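Local coordinates for protein OBCA, Oxalate Biosynthetic Component A (Burkholderia glumae, PDB 4NNC) that is a biosynthetic-component protein with a TIM-barrel domain of the beta-keto acid cleavage enzyme family, and holds a cobalt(II) ion at its ligand site, at residues Val223-Arg228 against Asp256-Ile261; Leu276-Arg281 against Ala294-Tyr299. All coordinates share one frame; numbering follows the deposited sequence.

Contact 1: Val223-Arg228 against Asp256-Ile261; sequences VHLHTR and DDYDAI. With CO (cobalt (II) ion), chain B; 2KQ ((3S)-3-[2-[3-[[(2R)-4-[[[(2R,3S,4R,5R)-5-(6-aminopurin-9-yl)-4-oxidanyl-3-phosphonooxy-oxolan-2-yl]methoxy-oxidanyl-phosphoryl]oxy-oxidanyl-phosphoryl]oxy-3,3-dimethyl-2-oxidanyl-butanoyl]amino]propanoylamino]ethylsulfanyl]-3-oxidanyl-butanoic acid), chain D; OXL (oxalate ion), chain C.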
# COMPACT_ATOMS: atom_id res chain seq x y z
N VAL A 223 -11.42 -0.38 -9.35
CA VAL A 223 -10.84 -0.90 -8.12
C VAL A 223 -9.89 -2.05 -8.46
O VAL A 223 -10.31 -3.07 -9.01
CB VAL A 223 -11.92 -1.40 -7.12
CG1 VAL A 223 -11.28 -1.77 -5.78
CG2 VAL A 223 -12.99 -0.33 -6.90
N HIS A 224 -8.61 -1.86 -8.14
CA HIS A 224 -7.60 -2.86 -8.42
C HIS A 224 -7.43 -3.73 -7.18
O HIS A 224 -7.20 -3.20 -6.09
CB HIS A 224 -6.29 -2.15 -8.79
CG HIS A 224 -5.11 -3.06 -8.86
ND1 HIS A 224 -4.96 -4.02 -9.84
CD2 HIS A 224 -4.00 -3.15 -8.07
CE1 HIS A 224 -3.82 -4.66 -9.65
NE2 HIS A 224 -3.22 -4.15 -8.59
N LEU A 225 -7.56 -5.05 -7.34
CA LEU A 225 -7.60 -5.97 -6.21
C LEU A 225 -6.44 -6.97 -6.13
O LEU A 225 -5.95 -7.46 -7.16
CB LEU A 225 -8.91 -6.76 -6.22
CG LEU A 225 -10.19 -5.95 -6.05
CD1 LEU A 225 -11.42 -6.86 -6.09
CD2 LEU A 225 -10.14 -5.12 -4.77
N HIS A 226 -6.03 -7.27 -4.89
CA HIS A 226 -5.19 -8.42 -4.57
C HIS A 226 -5.92 -9.25 -3.52
O HIS A 226 -6.77 -8.72 -2.79
CB HIS A 226 -3.88 -7.98 -3.93
CG HIS A 226 -2.91 -7.34 -4.87
ND1 HIS A 226 -1.62 -7.80 -5.02
CD2 HIS A 226 -3.03 -6.27 -5.69
CE1 HIS A 226 -0.99 -7.05 -5.90
NE2 HIS A 226 -1.82 -6.11 -6.32
N THR A 227 -5.56 -10.53 -3.41
CA THR A 227 -5.95 -11.32 -2.25
C THR A 227 -4.71 -11.75 -1.44
O THR A 227 -3.59 -11.70 -1.95
CB THR A 227 -6.77 -12.56 -2.65
OG1 THR A 227 -6.14 -13.24 -3.75
CG2 THR A 227 -8.18 -12.14 -3.03
N ARG A 228 -4.94 -12.17 -0.19
CA ARG A 228 -3.86 -12.62 0.69
C ARG A 228 -4.14 -14.03 1.22
O ARG A 228 -5.30 -14.39 1.51
CB ARG A 228 -3.69 -11.66 1.87
CG ARG A 228 -3.41 -10.22 1.47
CD ARG A 228 -2.05 -10.10 0.79
NE ARG A 228 -1.73 -8.70 0.54
CZ ARG A 228 -1.12 -7.90 1.42
NH1 ARG A 228 -0.75 -8.38 2.61
NH2 ARG A 228 -0.89 -6.63 1.11
N ASP A 256 -10.99 -19.00 -3.97
CA ASP A 256 -12.19 -18.99 -3.14
C ASP A 256 -12.53 -17.57 -2.68
O ASP A 256 -13.70 -17.23 -2.51
CB ASP A 256 -12.03 -19.89 -1.90
CG ASP A 256 -11.99 -21.38 -2.25
OD1 ASP A 256 -12.38 -21.75 -3.38
OD2 ASP A 256 -11.57 -22.19 -1.39
N ASP A 257 -11.50 -16.75 -2.47
CA ASP A 257 -11.71 -15.39 -1.98
C ASP A 257 -12.37 -14.56 -3.07
O ASP A 257 -13.30 -13.79 -2.81
CB ASP A 257 -10.37 -14.75 -1.58
CG ASP A 257 -9.92 -15.16 -0.18
OD1 ASP A 257 -10.52 -16.09 0.40
OD2 ASP A 257 -8.96 -14.54 0.33
N TYR A 258 -11.90 -14.75 -4.30
CA TYR A 258 -12.48 -14.04 -5.43
C TYR A 258 -13.91 -14.52 -5.75
O TYR A 258 -14.77 -13.70 -6.10
CB TYR A 258 -11.55 -14.10 -6.66
CG TYR A 258 -10.44 -13.06 -6.65
CD1 TYR A 258 -10.73 -11.71 -6.56
CD2 TYR A 258 -9.10 -13.44 -6.74
CE1 TYR A 258 -9.74 -10.76 -6.56
CE2 TYR A 258 -8.08 -12.49 -6.74
CZ TYR A 258 -8.42 -11.15 -6.64
OH TYR A 258 -7.44 -10.17 -6.64
N ASP A 259 -14.15 -15.83 -5.65
CA ASP A 259 -15.51 -16.37 -5.83
C ASP A 259 -16.49 -15.71 -4.87
O ASP A 259 -17.68 -15.62 -5.17
CB ASP A 259 -15.55 -17.89 -5.58
CG ASP A 259 -14.79 -18.68 -6.63
OD1 ASP A 259 -14.47 -18.11 -7.71
OD2 ASP A 259 -14.53 -19.87 -6.37
N ALA A 260 -16.00 -15.26 -3.72
CA ALA A 260 -16.81 -14.49 -2.78
C ALA A 260 -16.84 -13.00 -3.13
O ALA A 260 -17.91 -12.41 -3.31
CB ALA A 260 -16.35 -14.71 -1.33
N ILE A 261 -15.66 -12.39 -3.26
CA ILE A 261 -15.54 -10.93 -3.45
C ILE A 261 -16.25 -10.43 -4.70
O ILE A 261 -16.96 -9.42 -4.65
CB ILE A 261 -14.06 -10.48 -3.54
CG1 ILE A 261 -13.37 -10.62 -2.17
CG2 ILE A 261 -13.95 -9.03 -4.08
CD1 ILE A 261 -11.88 -10.81 -2.28
CO CO B . -1.32 -4.62 -7.59
C01 2KQ D . 4.85 -0.78 1.68
C02 2KQ D . 4.24 0.61 1.44
C03 2KQ D . 2.75 0.47 0.87
C04 2KQ D . 4.26 1.37 2.77
O05 2KQ D . 3.72 2.66 2.55
P06 2KQ D . 4.12 3.88 3.50
O07 2KQ D . 3.02 4.92 3.42
O08 2KQ D . 4.26 3.42 4.94
O09 2KQ D . 5.48 4.50 2.95
P10 2KQ D . 6.98 4.09 3.35
O11 2KQ D . 7.95 4.68 2.36
O12 2KQ D . 7.12 2.59 3.30
O13 2KQ D . 7.33 4.62 4.82
C14 2KQ D . 8.58 4.27 5.43
C15 2KQ D . 8.85 5.13 6.59
O16 2KQ D . 8.62 6.56 6.26
C17 2KQ D . 7.54 7.04 7.08
N18 2KQ D . 6.70 7.85 6.26
C19 2KQ D . 5.78 7.44 5.38
N20 2KQ D . 5.21 8.52 4.79
C21 2KQ D . 5.78 9.64 5.31
C22 2KQ D . 5.61 11.02 5.10
N23 2KQ D . 4.64 11.52 4.13
N24 2KQ D . 6.37 11.88 5.80
C25 2KQ D . 7.29 11.42 6.68
N26 2KQ D . 7.47 10.12 6.92
C27 2KQ D . 6.73 9.21 6.23
C28 2KQ D . 6.87 5.85 7.63
O29 2KQ D . 6.35 6.11 8.94
C30 2KQ D . 7.93 4.84 7.73
O31 2KQ D . 8.63 4.99 8.98
P32 2KQ D . 9.96 4.08 9.31
O33 2KQ D . 11.11 4.43 8.35
O34 2KQ D . 10.40 4.29 10.74
O35 2KQ D . 9.59 2.63 9.12
C36 2KQ D . 5.19 1.42 0.48
O37 2KQ D . 6.42 1.51 1.07
C38 2KQ D . 5.38 0.81 -0.92
O39 2KQ D . 6.04 -0.20 -1.11
N40 2KQ D . 4.78 1.50 -2.05
C41 2KQ D . 5.01 0.94 -3.34
C42 2KQ D . 3.87 0.01 -3.73
C43 2KQ D . 4.03 -0.62 -5.14
O44 2KQ D . 5.06 -1.21 -5.47
N45 2KQ D . 2.94 -0.50 -6.06
C46 2KQ D . 3.11 -1.09 -7.36
C47 2KQ D . 1.96 -2.02 -7.66
S48 2KQ D . 1.94 -2.50 -9.38
C49 2KQ D . 0.42 -3.37 -9.73
C50 2KQ D . -0.36 -2.48 -10.54
O51 2KQ D . -0.31 -3.62 -8.55
C52 2KQ D . 0.69 -4.64 -10.60
C53 2KQ D . -0.07 -5.89 -10.30
O54 2KQ D . -0.89 -5.95 -9.34
O55 2KQ D . 0.12 -6.89 -11.04
C1 OXL C . 3.14 -6.48 -7.64
C2 OXL C . 2.65 -5.15 -7.22
O1 OXL C . 3.82 -6.60 -8.70
O2 OXL C . 3.47 -4.24 -6.92
O3 OXL C . 2.85 -7.46 -6.92
O4 OXL C . 1.39 -4.98 -7.14
O HOH W 1 -7.63 -12.12 0.54

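Contact 2: Leu276-Arg281 against Ala294-Tyr299; sequences LSTSVR and AHLKFY. With OXL (oxalate ion), chain C; 2KQ ((3S)-3-[2-[3-[[(2R)-4-[[[(2R,3S,4R,5R)-5-(6-aminopurin-9-yl)-4-oxidanyl-3-phosphonooxy-oxolan-2-yl]methoxy-oxidanyl-phosphoryl]oxy-oxidanyl-phosphoryl]oxy-3,3-dimethyl-2-oxidanyl-butanoyl]amino]propanoylamino]ethylsulfanyl]-3-oxidanyl-butanoic acid), chain D.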
# COMPACT_ATOMS: atom_id res chain seq x y z
N LEU A 276 -8.22 -7.10 -11.61
CA LEU A 276 -7.66 -8.14 -10.75
C LEU A 276 -6.16 -8.27 -10.97
O LEU A 276 -5.70 -8.38 -12.11
CB LEU A 276 -8.34 -9.48 -11.00
CG LEU A 276 -9.53 -9.80 -10.08
CD1 LEU A 276 -10.44 -8.59 -9.84
CD2 LEU A 276 -10.32 -11.01 -10.59
N SER A 277 -5.40 -8.24 -9.87
CA SER A 277 -3.97 -8.49 -9.94
C SER A 277 -3.68 -9.94 -10.34
O SER A 277 -4.26 -10.88 -9.78
CB SER A 277 -3.28 -8.16 -8.62
OG SER A 277 -1.88 -8.39 -8.72
N THR A 278 -2.80 -10.10 -11.32
CA THR A 278 -2.30 -11.40 -11.75
C THR A 278 -0.84 -11.61 -11.30
O THR A 278 -0.18 -12.58 -11.69
CB THR A 278 -2.28 -11.48 -13.26
OG1 THR A 278 -1.44 -10.43 -13.75
CG2 THR A 278 -3.68 -11.30 -13.82
N SER A 279 -0.35 -10.68 -10.49
CA SER A 279 1.03 -10.74 -10.01
C SER A 279 1.26 -11.91 -9.05
O SER A 279 0.35 -12.29 -8.31
CB SER A 279 1.38 -9.44 -9.30
OG SER A 279 2.17 -9.71 -8.17
N VAL A 280 2.45 -12.48 -9.06
CA VAL A 280 2.79 -13.50 -8.06
C VAL A 280 3.97 -13.06 -7.21
O VAL A 280 4.73 -13.89 -6.71
CB VAL A 280 3.09 -14.87 -8.68
CG1 VAL A 280 1.81 -15.48 -9.24
CG2 VAL A 280 4.20 -14.74 -9.75
N ARG A 281 4.10 -11.74 -7.05
CA ARG A 281 5.07 -11.13 -6.14
C ARG A 281 5.07 -11.87 -4.81
O ARG A 281 4.01 -12.09 -4.22
CB ARG A 281 4.76 -9.65 -5.92
CG ARG A 281 5.77 -8.94 -5.03
CD ARG A 281 5.46 -7.46 -4.83
NE ARG A 281 6.62 -6.75 -4.28
CZ ARG A 281 6.79 -5.44 -4.32
NH1 ARG A 281 5.86 -4.65 -4.87
NH2 ARG A 281 7.89 -4.90 -3.81
N ALA A 294 -6.60 -18.02 -13.55
CA ALA A 294 -7.76 -18.81 -13.15
C ALA A 294 -8.86 -17.97 -12.48
O ALA A 294 -10.02 -18.37 -12.47
CB ALA A 294 -7.34 -19.99 -12.24
N HIS A 295 -8.49 -16.80 -11.94
CA HIS A 295 -9.46 -15.90 -11.33
C HIS A 295 -10.13 -15.02 -12.39
O HIS A 295 -11.07 -14.26 -12.10
CB HIS A 295 -8.84 -15.03 -10.21
CG HIS A 295 -7.61 -14.26 -10.63
ND1 HIS A 295 -6.72 -14.71 -11.59
CD2 HIS A 295 -7.10 -13.09 -10.17
CE1 HIS A 295 -5.74 -13.83 -11.73
NE2 HIS A 295 -5.94 -12.85 -10.87
N LEU A 296 -9.63 -15.13 -13.61
CA LEU A 296 -10.14 -14.33 -14.73
C LEU A 296 -11.08 -15.21 -15.53
O LEU A 296 -10.78 -15.59 -16.66
CB LEU A 296 -8.98 -13.84 -15.61
CG LEU A 296 -7.84 -13.18 -14.85
CD1 LEU A 296 -6.71 -12.75 -15.80
CD2 LEU A 296 -8.36 -11.99 -14.06
N LYS A 297 -12.22 -15.55 -14.94
CA LYS A 297 -13.17 -16.45 -15.57
C LYS A 297 -14.51 -15.76 -15.66
O LYS A 297 -14.72 -14.69 -15.07
CB LYS A 297 -13.32 -17.72 -14.72
CG LYS A 297 -13.66 -17.41 -13.26
CD LYS A 297 -13.98 -18.66 -12.45
CE LYS A 297 -14.39 -18.27 -11.02
NZ LYS A 297 -14.69 -19.45 -10.14
N PHE A 298 -15.43 -16.37 -16.39
CA PHE A 298 -16.80 -15.90 -16.38
C PHE A 298 -17.39 -16.22 -15.01
O PHE A 298 -17.43 -17.39 -14.62
CB PHE A 298 -17.60 -16.60 -17.48
CG PHE A 298 -18.99 -16.08 -17.63
CD1 PHE A 298 -20.06 -16.71 -17.00
CD2 PHE A 298 -19.23 -14.94 -18.38
CE1 PHE A 298 -21.35 -16.22 -17.14
CE2 PHE A 298 -20.52 -14.44 -18.52
CZ PHE A 298 -21.58 -15.08 -17.89
N TYR A 299 -17.82 -15.21 -14.26
CA TYR A 299 -18.47 -15.46 -12.98
C TYR A 299 -19.97 -15.54 -13.17
O TYR A 299 -20.62 -14.53 -13.51
CB TYR A 299 -18.12 -14.37 -11.95
CG TYR A 299 -16.70 -14.48 -11.42
CD1 TYR A 299 -16.44 -15.04 -10.17
CD2 TYR A 299 -15.63 -14.03 -12.17
CE1 TYR A 299 -15.15 -15.14 -9.69
CE2 TYR A 299 -14.34 -14.12 -11.70
CZ TYR A 299 -14.10 -14.68 -10.47
OH TYR A 299 -12.80 -14.76 -10.02
C1 OXL C . 3.14 -6.48 -7.64
C2 OXL C . 2.65 -5.15 -7.22
O1 OXL C . 3.82 -6.60 -8.70
O2 OXL C . 3.47 -4.24 -6.92
O3 OXL C . 2.85 -7.46 -6.92
O4 OXL C . 1.39 -4.98 -7.14
C01 2KQ D . 4.85 -0.78 1.68
C02 2KQ D . 4.24 0.61 1.44
C03 2KQ D . 2.75 0.47 0.87
C04 2KQ D . 4.26 1.37 2.77
O05 2KQ D . 3.72 2.66 2.55
P06 2KQ D . 4.12 3.88 3.50
O07 2KQ D . 3.02 4.92 3.42
O08 2KQ D . 4.26 3.42 4.94
O09 2KQ D . 5.48 4.50 2.95
P10 2KQ D . 6.98 4.09 3.35
O11 2KQ D . 7.95 4.68 2.36
O12 2KQ D . 7.12 2.59 3.30
O13 2KQ D . 7.33 4.62 4.82
C14 2KQ D . 8.58 4.27 5.43
C15 2KQ D . 8.85 5.13 6.59
O16 2KQ D . 8.62 6.56 6.26
C17 2KQ D . 7.54 7.04 7.08
N18 2KQ D . 6.70 7.85 6.26
C19 2KQ D . 5.78 7.44 5.38
N20 2KQ D . 5.21 8.52 4.79
C21 2KQ D . 5.78 9.64 5.31
C22 2KQ D . 5.61 11.02 5.10
N23 2KQ D . 4.64 11.52 4.13
N24 2KQ D . 6.37 11.88 5.80
C25 2KQ D . 7.29 11.42 6.68
N26 2KQ D . 7.47 10.12 6.92
C27 2KQ D . 6.73 9.21 6.23
C28 2KQ D . 6.87 5.85 7.63
O29 2KQ D . 6.35 6.11 8.94
C30 2KQ D . 7.93 4.84 7.73
O31 2KQ D . 8.63 4.99 8.98
P32 2KQ D . 9.96 4.08 9.31
O33 2KQ D . 11.11 4.43 8.35
O34 2KQ D . 10.40 4.29 10.74
O35 2KQ D . 9.59 2.63 9.12
C36 2KQ D . 5.19 1.42 0.48
O37 2KQ D . 6.42 1.51 1.07
C38 2KQ D . 5.38 0.81 -0.92
O39 2KQ D . 6.04 -0.20 -1.11
N40 2KQ D . 4.78 1.50 -2.05
C41 2KQ D . 5.01 0.94 -3.34
C42 2KQ D . 3.87 0.01 -3.73
C43 2KQ D . 4.03 -0.62 -5.14
O44 2KQ D . 5.06 -1.21 -5.47
N45 2KQ D . 2.94 -0.50 -6.06
C46 2KQ D . 3.11 -1.09 -7.36
C47 2KQ D . 1.96 -2.02 -7.66
S48 2KQ D . 1.94 -2.50 -9.38
C49 2KQ D . 0.42 -3.37 -9.73
C50 2KQ D . -0.36 -2.48 -10.54
O51 2KQ D . -0.31 -3.62 -8.55
C52 2KQ D . 0.69 -4.64 -10.60
C53 2KQ D . -0.07 -5.89 -10.30
O54 2KQ D . -0.89 -5.95 -9.34
O55 2KQ D . 0.12 -6.89 -11.04

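Contact 1: Val223-Arg228 against Asp256-Ile261
Thr227 sets its methyl CG2 over one face of the Tyr258 ring, a CH-pi contact 3.8 Å from CG2 to the ring centroid and 16° off the normal. The threonine's first torsion (chi1 47°) directs OG1 between the backbone N and the carbonyl carbon, where it is held by Gln252 O and Val254 N, and this fixes the methyl against helix 255-268. On that helix CG2 also meets Asp257 CB at 3.7 Å and Ile261 CD1 at 4.0 Å. Leu225 extends the apolar patch: its CB lies at the edge of the Tyr258 ring, while its CD1 passes Ile261 CG2 at 3.9 Å.

A water adds a polar link. Arg228 N donates to it over 2.8 Å, and the water in turn reaches Asp257 OD2, also at 2.8 Å, so the Arg228 amide is tied indirectly to the helix.

Metal bonds lie on the other side of the strand. His224 NE2 binds cobalt at 2.2 Å and His226 NE2 at 2.0 Å; Glu475 and 2KQ also bind the ion. Asn275 and Asn251 hydrogen-bond to ND1 of His224 and His226 respectively, restraining the rotation of both rings. The alternation implies a division of labour in this barrel strand, with Leu225 and the methyl of Thr227 seating it on the helix while the histidines present nitrogen to cobalt.

Contact 2: Leu276-Arg281 against Ala294-Tyr299
Beyond the C-terminal end of barrel strand 273-276, the ligand-binding loop is backed by the loop that follows helix 291-294, with Leu276, Ser277 and Thr278 meeting His295 and Leu296. The hydrogen bond between them runs from His295 NE2 to Ser277 O, 2.8 Å long with an N-H...O angle of 155°. The oxygen lies near the imidazole plane, but the nitrogen approaches from above the carbonyl plane, 42° out of it. His295 reaches this position with CG between its own backbone N and carbonyl carbon (chi1 54°).

Apolar groups pack beside that bond. Leu296 CD2 sits over the centre of the His295 ring, 3.9 Å above its plane, and also meets Leu276 CB at 4.0 Å. Leu276 and His295 run past each other in opposite directions, whereas Thr278 crosses His295 at about a right angle and places CG2 3.9 Å from CE1. The hydroxyl of Thr278 is held by Ser310 O. Behind the imidazole, Tyr299 OH donates to His295 O over 2.8 Å, bracing the second loop.

On the ligand side, two ST turns follow in succession: Ser277 OG accepts from Ser279 N, and Ser279 OG accepts from Arg281 N at 3.0 Å. Each hydroxyl also donates outward, Ser277 OG to 2KQ O54 at 2.7 Å and Ser279 OG to OXL O3, again at 2.7 Å. Arg281 NH1 adds a weak bond to OXL O2. His295 is thus a second-shell residue, holding the backbone of the serine whose side chain grips 2KQ. Ligand-binding groups on a loop just past a parallel barrel strand are the usual arrangement of TIM-barrel sites.

The centres of contact 1 and contact 2 are about 9 Å apart, and the two contacts touch directly. Just past the end of strand 273-276, Ser277 N and Leu225 O, 2.9 Å apart, probably form a hydrogen bond that links the two contacts. Behind them the rings of Tyr258 and His295 meet with planes at about 40°, CE2 of the tyrosine lying 3.6 Å from CD2 of the histidine. Farther out, Asp259 OD1 and Lys297 NZ form a 2.8 Å salt bridge. At the ligand site His226 CE1 packs 3.2 Å from Ser277 OG, and 2KQ O54 is shared: it binds the cobalt that His224 and His226 help to bind and accepts a hydrogen bond from contact 2. Both contacts also touch OXL.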